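PDB 4DNX: sulfate adenylyltransferase from Allochromatium vinosum, which catalyses the reaction of sulfate with ATP to give adenosine 5'-phosphosulfate and diphosphate in sulfur metabolism. Local coordinates for residues A49-P54 and A281-N286; D8-R13 and T179-R184; E366-G371 and I386-Y391; R201-R206 and G236-P241. All coordinates share one frame; numbering follows the deposited sequence.

In the fold
Contacts 1 and 2 lie side by side where the N-terminal, PUA-like part of the chain meets the ATP-sulfurylase part. Contact 1 is buried and joins aromatic packing to hydrogen bonds. Contact 2 lies at the surface, is apolar across its two segments and borders the second subunit. Contact 1 uses helix 274-287 and contact 2 the adjoining helix 180-190, and Arg184 of contact 2 binds the backbone of Asn286 in contact 1. Contacts 3 and 4 lie elsewhere, within the ATP-sulfurylase part, and touch each other. Contact 3 packs two helices, with a bridging water. Contact 4, near the surface, joins two loops by the amide of Asn202 and by Pro203 on Ile238.

Contact 1 (A49-P54 and A281-N286); sequences AGYFSP and AYFRQN
Phe283 holds CG between its backbone N and carbonyl carbon (chi1 68°), while Tyr282 sends CG anti to the backbone N (chi1 -175°). Phe283 meets loop 49-54 chiefly through CB, Tyr282 through the far end of its ring. Tyr282 OH donates to Ser53 O at 2.8 Å. Asn286 ND2 donates to the same oxygen, Ser53 O, at 3.1 Å. The two donors come from opposite faces of the Ser53 carbonyl plane. Asn286 ND2 also donates to Tyr51 O, 3.0 Å away and nearly straight (171°). That oxygen lies in the amide plane, although ND2 stands above the Tyr51 carbonyl plane. Asn286 OD1 accepts from Val5 N, so both ends of the amide are used and its rotation is fixed. Gly50 follows helix 38-48 in a Schellman motif, and a type I turn runs from Gly50 to Ser53. Apolar packing lies beside the bonds. Tyr51 CB meets Phe283 CB at 3.7 Å. Phe283 CD2 lies at the edge of the Phe52 ring, 3.9 Å from Phe52 CE1. Met46 of helix 38-48 touches Tyr51, Phe52 and Phe283. Tyr51 also packs on helix 180-190 and on Tyr265 of strand 260-266.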
loop_
_atom_site.group_PDB
_atom_site.type_symbol
_atom_site.label_atom_id
_atom_site.label_comp_id
_atom_site.label_asym_id
_atom_site.label_seq_id
_atom_site.Cartn_x
_atom_site.Cartn_y
_atom_site.Cartn_z
ATOM N N ALA A 49 0.483 -4.282 11.863
ATOM C CA ALA A 49 1.259 -4.331 10.589
ATOM C C ALA A 49 2.370 -5.372 10.655
ATOM O O ALA A 49 3.111 -5.549 9.673
ATOM C CB ALA A 49 1.849 -2.945 10.321
ATOM N N GLY A 50 2.483 -6.092 11.777
ATOM C CA GLY A 50 3.472 -7.189 11.905
ATOM C C GLY A 50 4.876 -6.746 12.340
ATOM O O GLY A 50 5.779 -7.582 12.533
ATOM N N TYR A 51 5.088 -5.444 12.507
ATOM C CA TYR A 51 6.395 -4.964 12.936
ATOM C C TYR A 51 6.773 -5.453 14.356
ATOM O O TYR A 51 7.961 -5.652 14.657
ATOM C CB TYR A 51 6.425 -3.447 12.894
ATOM C CG TYR A 51 6.504 -2.886 11.478
ATOM C CD1 TYR A 51 7.678 -3.039 10.717
ATOM C CD2 TYR A 51 5.418 -2.189 10.913
ATOM C CE1 TYR A 51 7.761 -2.524 9.412
ATOM C CE2 TYR A 51 5.456 -1.655 9.635
ATOM C CZ TYR A 51 6.658 -1.822 8.878
ATOM O OH TYR A 51 6.722 -1.280 7.624
ATOM N N PHE A 52 5.774 -5.616 15.242
ATOM C CA PHE A 52 6.049 -6.052 16.615
ATOM C C PHE A 52 5.674 -7.520 16.825
ATOM O O PHE A 52 5.434 -7.993 17.944
ATOM C CB PHE A 52 5.330 -5.140 17.628
ATOM C CG PHE A 52 5.875 -3.728 17.712
ATOM C CD1 PHE A 52 7.068 -3.317 17.074
ATOM C CD2 PHE A 52 5.151 -2.791 18.414
ATOM C CE1 PHE A 52 7.534 -2.002 17.202
ATOM C CE2 PHE A 52 5.604 -1.438 18.544
ATOM C CZ PHE A 52 6.759 -1.049 17.939
ATOM N N SER A 53 5.707 -8.281 15.731
ATOM C CA SER A 53 5.478 -9.713 15.854
ATOM C C SER A 53 6.527 -10.454 16.705
ATOM O O SER A 53 7.698 -10.012 16.719
ATOM C CB SER A 53 5.545 -10.351 14.435
ATOM O OG SER A 53 5.392 -11.782 14.486
ATOM N N PRO A 54 6.030 -11.173 17.704
ATOM C CA PRO A 54 4.876 -12.059 17.573
ATOM C C PRO A 54 3.942 -11.628 18.718
ATOM O O PRO A 54 3.073 -12.418 19.148
ATOM C CB PRO A 54 5.441 -13.463 17.843
ATOM C CG PRO A 54 6.510 -13.222 18.829
ATOM C CD PRO A 54 7.141 -11.901 18.386
ATOM N N ALA A 281 16.062 -2.198 15.247
ATOM C CA ALA A 281 16.631 -3.449 14.721
ATOM C C ALA A 281 15.595 -4.576 14.753
ATOM O O ALA A 281 15.435 -5.351 13.782
ATOM C CB ALA A 281 17.929 -3.824 15.468
ATOM N N TYR A 282 14.837 -4.625 15.842
ATOM C CA TYR A 282 13.821 -5.663 16.000
ATOM C C TYR A 282 12.793 -5.623 14.860
ATOM O O TYR A 282 12.568 -6.660 14.180
ATOM C CB TYR A 282 13.138 -5.429 17.332
ATOM C CG TYR A 282 12.123 -6.505 17.714
ATOM C CD1 TYR A 282 10.862 -6.541 17.109
ATOM C CD2 TYR A 282 12.438 -7.432 18.683
ATOM C CE1 TYR A 282 9.936 -7.568 17.458
ATOM C CE2 TYR A 282 11.548 -8.441 19.065
ATOM C CZ TYR A 282 10.295 -8.496 18.436
ATOM O OH TYR A 282 9.431 -9.508 18.800
ATOM N N PHE A 283 12.187 -4.459 14.616
ATOM C CA PHE A 283 11.151 -4.421 13.582
ATOM C C PHE A 283 11.675 -4.483 12.145
ATOM O O PHE A 283 10.966 -4.956 11.240
ATOM C CB PHE A 283 10.048 -3.367 13.819
ATOM C CG PHE A 283 10.454 -1.918 13.706
ATOM C CD1 PHE A 283 10.540 -1.289 12.463
ATOM C CD2 PHE A 283 10.526 -1.146 14.875
ATOM C CE1 PHE A 283 10.826 0.128 12.390
ATOM C CE2 PHE A 283 10.810 0.241 14.841
ATOM C CZ PHE A 283 10.943 0.888 13.592
ATOM N N ARG A 284 12.942 -4.094 11.980
ATOM C CA ARG A 284 13.565 -4.217 10.666
ATOM C C ARG A 284 13.852 -5.673 10.353
ATOM O O ARG A 284 13.818 -6.088 9.181
ATOM C CB ARG A 284 14.830 -3.349 10.565
ATOM C CG ARG A 284 14.595 -1.974 9.934
ATOM C CD ARG A 284 13.690 -1.191 10.717
ATOM N NE ARG A 284 13.280 0.158 10.237
ATOM C CZ ARG A 284 13.547 1.339 10.809
ATOM N NH1 ARG A 284 14.418 1.462 11.809
ATOM N NH2 ARG A 284 12.918 2.439 10.374
ATOM N N GLN A 285 14.179 -6.467 11.361
ATOM C CA GLN A 285 14.348 -7.919 11.112
ATOM C C GLN A 285 12.995 -8.490 10.728
ATOM O O GLN A 285 12.903 -9.304 9.780
ATOM C CB GLN A 285 14.937 -8.644 12.330
ATOM C CG GLN A 285 15.155 -10.154 12.047
ATOM C CD GLN A 285 15.847 -10.895 13.181
ATOM O OE1 GLN A 285 16.773 -10.375 13.818
ATOM N NE2 GLN A 285 15.441 -12.153 13.396
ATOM N N ASN A 286 11.942 -8.080 11.450
ATOM C CA ASN A 286 10.592 -8.569 11.080
ATOM C C ASN A 286 10.159 -8.276 9.624
ATOM O O ASN A 286 9.535 -9.105 8.991
ATOM C CB ASN A 286 9.529 -8.075 12.080
ATOM C CG ASN A 286 9.452 -8.964 13.294
ATOM O OD1 ASN A 286 9.867 -10.125 13.247
ATOM N ND2 ASN A 286 8.876 -8.449 14.376
#

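Contact 2 (D8-R13 and T179-R184); sequences DELRPR and TAVEIR
The first turn of helix 180-190 receives Leu10 and Pro12, which lie on the loop leading to helix 18-28. Leu10 CD1 rests on the helix backbone, 3.8 Å from Val181 CA. The same methyl, Leu10 CD1, is 3.9 Å from Val181 CG2. It also meets Arg184 CD at 3.8 Å, where the two side chains are set at a slant to each other. Pro12 comes to Val181 at about a right angle, with Pro12 CG 3.8 Å from Val181 CG2. That methyl of Val181 stands beside its own backbone N and is shared by Leu10 and Pro12. The packing joins the PUA-like part of the chain to helix 180-190 of the ATP-sulfurylase part. Thr179 is the N-cap of the helix, and its OG1 accepts from Glu182 N at 2.9 Å. Thr179 OG1 also bonds to Asp175 of the second subunit, and Glu182 forms a salt bridge with Arg178 of that subunit. The Arg184 chain bends at chi3 (-89°), which places NE. From there NE bonds to Asn286 O, and NH1 bonds to Ile2 O.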
loop_
_atom_site.group_PDB
_atom_site.type_symbol
_atom_site.label_atom_id
_atom_site.label_comp_id
_atom_site.label_asym_id
_atom_site.label_seq_id
_atom_site.Cartn_x
_atom_site.Cartn_y
_atom_site.Cartn_z
ATOM N N ASP A 8 8.561 -18.523 13.385
ATOM C CA ASP A 8 8.968 -18.835 12.016
ATOM C C ASP A 8 8.249 -17.998 10.954
ATOM O O ASP A 8 8.746 -17.834 9.830
ATOM C CB ASP A 8 8.756 -20.324 11.733
ATOM C CG ASP A 8 9.663 -21.233 12.578
ATOM O OD1 ASP A 8 10.768 -20.816 12.996
ATOM O OD2 ASP A 8 9.278 -22.405 12.779
ATOM N N GLU A 9 7.079 -17.476 11.311
ATOM C CA GLU A 9 6.293 -16.607 10.429
ATOM C C GLU A 9 5.808 -15.404 11.196
ATOM O O GLU A 9 5.574 -15.500 12.405
ATOM C CB GLU A 9 5.074 -17.369 9.910
ATOM C CG GLU A 9 5.499 -18.574 9.073
ATOM C CD GLU A 9 4.584 -18.821 7.904
ATOM O OE1 GLU A 9 3.345 -18.775 8.100
ATOM O OE2 GLU A 9 5.112 -19.067 6.792
ATOM N N LEU A 10 5.649 -14.278 10.498
ATOM C CA LEU A 10 5.034 -13.088 11.132
ATOM C C LEU A 10 3.625 -13.398 11.622
ATOM O O LEU A 10 2.874 -14.183 10.996
ATOM C CB LEU A 10 4.961 -11.907 10.173
ATOM C CG LEU A 10 6.314 -11.297 9.787
ATOM C CD1 LEU A 10 6.029 -10.216 8.708
ATOM C CD2 LEU A 10 7.083 -10.649 10.976
ATOM N N ARG A 11 3.276 -12.778 12.738
ATOM C CA ARG A 11 1.955 -12.955 13.379
ATOM C C ARG A 11 1.272 -11.586 13.587
ATOM O O ARG A 11 1.036 -11.162 14.749
ATOM C CB ARG A 11 2.098 -13.742 14.710
ATOM C CG ARG A 11 2.752 -15.100 14.542
ATOM C CD ARG A 11 2.446 -16.055 15.699
ATOM N NE ARG A 11 3.198 -17.303 15.525
ATOM C CZ ARG A 11 3.884 -17.922 16.490
ATOM N NH1 ARG A 11 3.941 -17.411 17.718
ATOM N NH2 ARG A 11 4.528 -19.057 16.218
ATOM N N PRO A 12 0.920 -10.899 12.486
ATOM C CA PRO A 12 0.344 -9.555 12.572
ATOM C C PRO A 12 -1.050 -9.596 13.230
ATOM O O PRO A 12 -1.724 -10.645 13.229
ATOM C CB PRO A 12 0.193 -9.134 11.096
ATOM C CG PRO A 12 0.003 -10.491 10.319
ATOM C CD PRO A 12 1.002 -11.384 11.082
ATOM N N ARG A 13 -1.465 -8.451 13.776
ATOM C CA ARG A 13 -2.735 -8.377 14.501
ATOM C C ARG A 13 -3.857 -7.736 13.663
ATOM O O ARG A 13 -5.014 -7.661 14.093
ATOM C CB ARG A 13 -2.547 -7.626 15.846
ATOM C CG ARG A 13 -1.461 -8.271 16.764
ATOM C CD ARG A 13 -1.769 -9.743 17.069
ATOM N NE ARG A 13 -2.976 -9.900 17.851
ATOM C CZ ARG A 13 -3.458 -11.068 18.272
ATOM N NH1 ARG A 13 -2.801 -12.209 17.988
ATOM N NH2 ARG A 13 -4.597 -11.108 18.976
ATOM N N THR A 179 3.076 -2.517 5.458
ATOM C CA THR A 179 3.206 -3.418 6.587
ATOM C C THR A 179 4.525 -4.161 6.493
ATOM O O THR A 179 5.121 -4.259 5.400
ATOM C CB THR A 179 2.063 -4.466 6.607
ATOM O OG1 THR A 179 2.103 -5.258 5.401
ATOM C CG2 THR A 179 0.701 -3.743 6.732
ATOM N N ALA A 180 4.974 -4.717 7.622
ATOM C CA ALA A 180 6.171 -5.606 7.594
ATOM C C ALA A 180 5.861 -6.828 6.713
ATOM O O ALA A 180 6.757 -7.358 6.043
ATOM C CB ALA A 180 6.497 -6.101 9.003
ATOM N N VAL A 181 4.605 -7.283 6.734
ATOM C CA VAL A 181 4.162 -8.421 5.942
ATOM C C VAL A 181 4.422 -8.146 4.435
ATOM O O VAL A 181 5.009 -8.994 3.725
ATOM C CB VAL A 181 2.657 -8.730 6.205
ATOM C CG1 VAL A 181 2.120 -9.752 5.192
ATOM C CG2 VAL A 181 2.448 -9.180 7.694
ATOM N N GLU A 182 4.030 -6.963 3.978
ATOM C CA GLU A 182 4.141 -6.672 2.529
ATOM C C GLU A 182 5.597 -6.381 2.140
ATOM O O GLU A 182 6.003 -6.760 1.019
ATOM C CB GLU A 182 3.245 -5.496 2.155
ATOM C CG GLU A 182 3.206 -5.150 0.621
ATOM C CD GLU A 182 2.848 -6.331 -0.332
ATOM O OE1 GLU A 182 2.271 -7.367 0.092
ATOM O OE2 GLU A 182 3.114 -6.186 -1.558
ATOM N N ILE A 183 6.356 -5.746 3.031
ATOM C CA ILE A 183 7.809 -5.520 2.726
ATOM C C ILE A 183 8.502 -6.884 2.576
ATOM O O ILE A 183 9.264 -7.106 1.587
ATOM C CB ILE A 183 8.444 -4.669 3.798
ATOM C CG1 ILE A 183 7.914 -3.239 3.664
ATOM C CG2 ILE A 183 9.935 -4.678 3.678
ATOM C CD1 ILE A 183 8.373 -2.256 4.793
ATOM N N ARG A 184 8.228 -7.832 3.508
ATOM C CA ARG A 184 8.791 -9.203 3.394
ATOM C C ARG A 184 8.400 -9.888 2.057
ATOM O O ARG A 184 9.258 -10.500 1.396
ATOM C CB ARG A 184 8.359 -10.043 4.658
ATOM C CG ARG A 184 8.937 -11.445 4.889
ATOM C CD ARG A 184 8.575 -11.840 6.362
ATOM N NE ARG A 184 9.591 -11.404 7.361
ATOM C CZ ARG A 184 10.672 -12.128 7.658
ATOM N NH1 ARG A 184 10.925 -13.294 7.013
ATOM N NH2 ARG A 184 11.561 -11.686 8.537
#

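Contact 3 (E366-G371 and I386-Y391); sequences EMLGQG and ILMDYY
Leu368 O takes two hydrogen bonds. Gly371 N donates to Leu368 O at 3.0 Å within the first segment, and a water donates to it at 3.0 Å. The same water donates to Met388 O at 3.0 Å, so it bridges the two helices. No direct hydrogen bond joins the segments. Beside the bridge, Met388 CG lies 3.5 Å from Leu368 O. The bond from Gly371 N belongs to a Schellman motif after helix 361-369. Gly371 has positive phi there, which favours glycine. Its carbonyl carbon, Gly371 C, lies 3.5 Å from Met388 SD. Helix 361-369 packs in this way on helix 381-393, near the C-terminus of the chain. Leu368 is the main apolar residue of the first helix here. Its CD1 meets Leu387 CD1 at 3.6 Å, and its CD2 faces Met388 CG. Leu368 CB lies 3.8 Å from Tyr391 CE2. Tyr391 carries CG anti to its carbonyl carbon (chi1 -71°), and the ring lies against Gly369. Gly369 CA stands over one ring face in a CH-pi contact, 4.0 Å from the centroid of the Tyr391 ring and 29° off its normal. An alanine in place of Tyr391 would probably leave Gly369 CA without that aromatic face and open a gap beside Leu368 CB. Tyr391 also touches Ile238, in the loop before helix 240-254. Leu368 and Leu387 both pack on His205.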
loop_
_atom_site.group_PDB
_atom_site.type_symbol
_atom_site.label_atom_id
_atom_site.label_comp_id
_atom_site.label_asym_id
_atom_site.label_seq_id
_atom_site.Cartn_x
_atom_site.Cartn_y
_atom_site.Cartn_z
ATOM N N GLU A 366 19.601 25.446 3.625
ATOM C CA GLU A 366 19.671 26.902 3.473
ATOM C C GLU A 366 19.859 27.292 1.993
ATOM O O GLU A 366 19.164 28.184 1.490
ATOM C CB GLU A 366 20.808 27.515 4.314
ATOM C CG GLU A 366 20.527 27.413 5.859
ATOM C CD GLU A 366 21.722 27.846 6.705
ATOM O OE1 GLU A 366 21.605 27.819 7.961
ATOM O OE2 GLU A 366 22.768 28.235 6.138
ATOM N N MET A 367 20.805 26.635 1.324
ATOM C CA MET A 367 21.098 26.940 -0.087
ATOM C C MET A 367 19.862 26.727 -0.984
ATOM O O MET A 367 19.529 27.621 -1.814
ATOM C CB MET A 367 22.283 26.101 -0.577
ATOM C CG MET A 367 23.626 26.622 -0.075
ATOM S SD MET A 367 24.956 25.527 -0.678
ATOM C CE MET A 367 26.439 26.404 -0.266
ATOM N N LEU A 368 19.224 25.568 -0.808
ATOM C CA LEU A 368 18.011 25.210 -1.546
ATOM C C LEU A 368 16.901 26.255 -1.356
ATOM O O LEU A 368 16.286 26.704 -2.329
ATOM C CB LEU A 368 17.510 23.808 -1.192
ATOM C CG LEU A 368 18.489 22.670 -1.491
ATOM C CD1 LEU A 368 18.027 21.406 -0.846
ATOM C CD2 LEU A 368 18.649 22.487 -3.000
ATOM N N GLY A 369 16.696 26.682 -0.107
ATOM C CA GLY A 369 15.732 27.757 0.170
ATOM C C GLY A 369 16.076 29.102 -0.446
ATOM O O GLY A 369 15.209 29.972 -0.599
ATOM N N GLN A 370 17.345 29.308 -0.815
ATOM C CA GLN A 370 17.760 30.561 -1.432
ATOM C C GLN A 370 17.765 30.440 -2.963
ATOM O O GLN A 370 18.118 31.388 -3.671
ATOM C CB GLN A 370 19.137 31.039 -0.907
ATOM C CG GLN A 370 19.172 31.268 0.640
ATOM C CD GLN A 370 20.545 31.001 1.264
ATOM O OE1 GLN A 370 21.541 30.817 0.553
ATOM N NE2 GLN A 370 20.599 30.960 2.596
ATOM N N GLY A 371 17.370 29.254 -3.443
ATOM C CA GLY A 371 17.388 28.981 -4.882
ATOM C C GLY A 371 18.788 28.789 -5.466
ATOM O O GLY A 371 19.022 29.069 -6.642
ATOM N N ILE A 386 13.899 19.780 -7.462
ATOM C CA ILE A 386 12.606 19.450 -6.825
ATOM C C ILE A 386 12.413 20.307 -5.555
ATOM O O ILE A 386 11.363 20.957 -5.371
ATOM C CB ILE A 386 12.494 17.969 -6.532
ATOM C CG1 ILE A 386 12.203 17.216 -7.836
ATOM C CG2 ILE A 386 11.400 17.652 -5.430
ATOM C CD1 ILE A 386 12.353 15.717 -7.683
ATOM N N LEU A 387 13.455 20.345 -4.732
ATOM C CA LEU A 387 13.423 21.152 -3.496
ATOM C C LEU A 387 13.389 22.671 -3.781
ATOM O O LEU A 387 12.631 23.419 -3.138
ATOM C CB LEU A 387 14.579 20.759 -2.571
ATOM C CG LEU A 387 14.360 19.316 -2.051
ATOM C CD1 LEU A 387 15.598 18.768 -1.403
ATOM C CD2 LEU A 387 13.155 19.292 -1.072
ATOM N N MET A 388 14.175 23.146 -4.748
ATOM C CA MET A 388 14.185 24.590 -5.047
ATOM C C MET A 388 12.838 25.044 -5.563
ATOM O O MET A 388 12.389 26.155 -5.250
ATOM C CB MET A 388 15.277 24.951 -6.051
ATOM C CG MET A 388 16.611 24.936 -5.369
ATOM S SD MET A 388 17.953 25.498 -6.377
ATOM C CE MET A 388 18.027 24.103 -7.508
ATOM N N ASP A 389 12.184 24.166 -6.328
ATOM C CA ASP A 389 10.886 24.491 -6.913
ATOM C C ASP A 389 9.867 24.596 -5.797
ATOM O O ASP A 389 9.053 25.540 -5.810
ATOM C CB ASP A 389 10.448 23.445 -7.950
ATOM C CG ASP A 389 11.143 23.626 -9.304
ATOM O OD1 ASP A 389 11.926 24.576 -9.486
ATOM O OD2 ASP A 389 10.933 22.766 -10.185
ATOM N N TYR A 390 9.964 23.679 -4.827
ATOM C CA TYR A 390 9.119 23.694 -3.646
ATOM C C TYR A 390 9.319 25.006 -2.865
ATOM O O TYR A 390 8.345 25.717 -2.607
ATOM C CB TYR A 390 9.362 22.492 -2.748
ATOM C CG TYR A 390 8.831 22.710 -1.361
ATOM C CD1 TYR A 390 7.456 22.809 -1.145
ATOM C CD2 TYR A 390 9.702 22.881 -0.281
ATOM C CE1 TYR A 390 6.941 23.040 0.134
ATOM C CE2 TYR A 390 9.205 23.111 1.010
ATOM C CZ TYR A 390 7.823 23.183 1.200
ATOM O OH TYR A 390 7.314 23.394 2.465
ATOM N N TYR A 391 10.559 25.329 -2.493
ATOM C CA TYR A 391 10.773 26.565 -1.700
ATOM C C TYR A 391 10.319 27.818 -2.421
ATOM O O TYR A 391 9.781 28.760 -1.789
ATOM C CB TYR A 391 12.238 26.714 -1.261
ATOM C CG TYR A 391 12.660 25.740 -0.198
ATOM C CD1 TYR A 391 12.032 25.718 1.080
ATOM C CD2 TYR A 391 13.705 24.841 -0.437
ATOM C CE1 TYR A 391 12.436 24.817 2.055
ATOM C CE2 TYR A 391 14.100 23.913 0.526
ATOM C CZ TYR A 391 13.467 23.910 1.775
ATOM O OH TYR A 391 13.852 23.039 2.747
HETATM O O HOH W 1 14.314 28.118 -4.173
#

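Contact 4 (R201-R206 and G236-P241); sequences RNPMHR and GDIPAP
Arg201 approaches Asp237 only loosely. Its NE is 4.7 Å from Asp237 OD2, so the opposite charges are near but not in contact. The carbonyl Arg201 O is bonded by Arg243 of helix 240-254. Asn202 carries the polar part of the contact with both ends of its amide. Asn202 ND2 donates to Asp237 OD1 at 3.2 Å in an almost straight bond (176°). The acceptor lies in the Asn202 amide plane, but the N-H meets OD1 from above the carboxylate plane. The two flat groups are turned 76° apart. Asp237 has CG beside its own backbone N (chi1 -87°), and from there the carboxylate meets Asn202. At the other end of the amide, Asn202 OD1 accepts from Ile238 N at 3.3 Å, again nearly straight. The two bonds together fix how the amide is turned. An alanine at Asn202 would probably leave the Ile238 N-H and Asp237 OD1 without these mates and allow the Asp237 carboxylate to turn. Pro203 follows with an apolar contact. Its CD lies 3.8 Å from Ile238 CG1, and the ring also packs on Arg243 and Ala246. Further along, His205 is the N-cap residue of helix 206-219, and its ND1 bonds to Ser379 OG. The two segments follow strands 195-200 and 223-230, neighbours in the parallel sheet of the Rossmann-like fold. Residues 199-202 fit the QXRN motif of ATP sulfurylases, and the HXXH motif of this nucleotidyltransferase family begins at His205.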
loop_
_atom_site.group_PDB
_atom_site.type_symbol
_atom_site.label_atom_id
_atom_site.label_comp_id
_atom_site.label_asym_id
_atom_site.label_seq_id
_atom_site.Cartn_x
_atom_site.Cartn_y
_atom_site.Cartn_z
ATOM N N ARG A 201 13.475 10.677 7.610
ATOM C CA ARG A 201 12.189 11.369 7.470
ATOM C C ARG A 201 12.271 12.553 6.529
ATOM O O ARG A 201 11.259 13.223 6.263
ATOM C CB ARG A 201 11.549 11.759 8.824
ATOM C CG ARG A 201 12.352 12.655 9.675
ATOM C CD ARG A 201 11.632 12.884 11.022
ATOM N NE ARG A 201 12.490 13.618 11.953
ATOM C CZ ARG A 201 13.447 13.070 12.709
ATOM N NH1 ARG A 201 13.687 11.762 12.668
ATOM N NH2 ARG A 201 14.170 13.833 13.521
ATOM N N ASN A 202 13.473 12.830 6.033
ATOM C CA ASN A 202 13.605 13.874 5.033
ATOM C C ASN A 202 14.310 13.432 3.731
ATOM O O ASN A 202 14.745 12.271 3.636
ATOM C CB ASN A 202 14.172 15.149 5.655
ATOM C CG ASN A 202 13.084 15.939 6.373
ATOM O OD1 ASN A 202 11.984 16.229 5.805
ATOM N ND2 ASN A 202 13.327 16.208 7.635
ATOM N N PRO A 203 14.347 14.314 2.723
ATOM C CA PRO A 203 15.069 13.998 1.480
ATOM C C PRO A 203 16.496 13.555 1.710
ATOM O O PRO A 203 17.156 14.000 2.661
ATOM C CB PRO A 203 15.037 15.304 0.692
ATOM C CG PRO A 203 13.767 15.998 1.202
ATOM C CD PRO A 203 13.807 15.686 2.693
ATOM N N MET A 204 16.976 12.676 0.839
ATOM C CA MET A 204 18.329 12.155 0.991
ATOM C C MET A 204 19.229 12.866 -0.022
ATOM O O MET A 204 18.982 12.808 -1.227
ATOM C CB MET A 204 18.311 10.650 0.740
ATOM C CG MET A 204 17.664 9.877 1.904
ATOM S SD MET A 204 17.396 8.172 1.399
ATOM C CE MET A 204 19.100 7.601 1.189
ATOM N N HIS A 205 20.231 13.592 0.485
ATOM C CA HIS A 205 21.248 14.170 -0.367
ATOM C C HIS A 205 22.416 13.207 -0.528
ATOM O O HIS A 205 22.306 12.014 -0.161
ATOM C CB HIS A 205 21.609 15.569 0.156
ATOM C CG HIS A 205 20.462 16.503 -0.002
ATOM N ND1 HIS A 205 20.067 16.979 -1.233
ATOM C CD2 HIS A 205 19.532 16.926 0.887
ATOM C CE1 HIS A 205 18.978 17.713 -1.089
ATOM N NE2 HIS A 205 18.645 17.712 0.193
ATOM N N ARG A 206 23.479 13.670 -1.168
ATOM C CA ARG A 206 24.531 12.746 -1.579
ATOM C C ARG A 206 25.183 11.999 -0.440
ATOM O O ARG A 206 25.627 10.850 -0.626
ATOM C CB ARG A 206 25.559 13.434 -2.485
ATOM C CG ARG A 206 25.403 12.902 -3.871
ATOM C CD ARG A 206 26.488 13.405 -4.800
ATOM N NE ARG A 206 27.678 12.574 -4.657
ATOM C CZ ARG A 206 28.798 12.753 -5.355
ATOM N NH1 ARG A 206 28.883 13.743 -6.232
ATOM N NH2 ARG A 206 29.840 11.956 -5.159
ATOM N N GLY A 236 9.622 23.046 9.688
ATOM C CA GLY A 236 10.781 22.886 8.762
ATOM C C GLY A 236 10.944 21.563 7.999
ATOM O O GLY A 236 11.872 21.409 7.193
ATOM N N ASP A 237 10.055 20.597 8.233
ATOM C CA ASP A 237 10.090 19.344 7.468
ATOM C C ASP A 237 9.588 19.593 6.018
ATOM O O ASP A 237 8.810 20.513 5.762
ATOM C CB ASP A 237 9.250 18.244 8.165
ATOM C CG ASP A 237 10.037 17.437 9.230
ATOM O OD1 ASP A 237 11.236 17.708 9.471
ATOM O OD2 ASP A 237 9.437 16.507 9.830
ATOM N N ILE A 238 10.034 18.748 5.081
ATOM C CA ILE A 238 9.583 18.824 3.694
ATOM C C ILE A 238 8.250 18.067 3.587
ATOM O O ILE A 238 8.189 16.902 3.979
ATOM C CB ILE A 238 10.666 18.208 2.747
ATOM C CG1 ILE A 238 11.986 18.997 2.832
ATOM C CG2 ILE A 238 10.225 18.185 1.302
ATOM C CD1 ILE A 238 11.818 20.503 2.715
ATOM N N PRO A 239 7.194 18.709 3.064
ATOM C CA PRO A 239 5.911 18.015 2.871
ATOM C C PRO A 239 6.091 16.701 2.128
ATOM O O PRO A 239 6.944 16.581 1.236
ATOM C CB PRO A 239 5.096 18.987 2.032
ATOM C CG PRO A 239 5.666 20.318 2.360
ATOM C CD PRO A 239 7.131 20.084 2.560
ATOM N N ALA A 240 5.274 15.726 2.506
ATOM C CA ALA A 240 5.392 14.367 1.990
ATOM C C ALA A 240 5.514 14.234 0.462
ATOM O O ALA A 240 6.409 13.485 0.003
ATOM C CB ALA A 240 4.232 13.507 2.515
ATOM N N PRO A 241 4.669 14.895 -0.337
ATOM C CA PRO A 241 4.794 14.731 -1.800
ATOM C C PRO A 241 6.169 15.159 -2.322
ATOM O O PRO A 241 6.717 14.535 -3.252
ATOM C CB PRO A 241 3.727 15.680 -2.365
ATOM C CG PRO A 241 2.773 15.866 -1.287
ATOM C CD PRO A 241 3.515 15.766 -0.010
#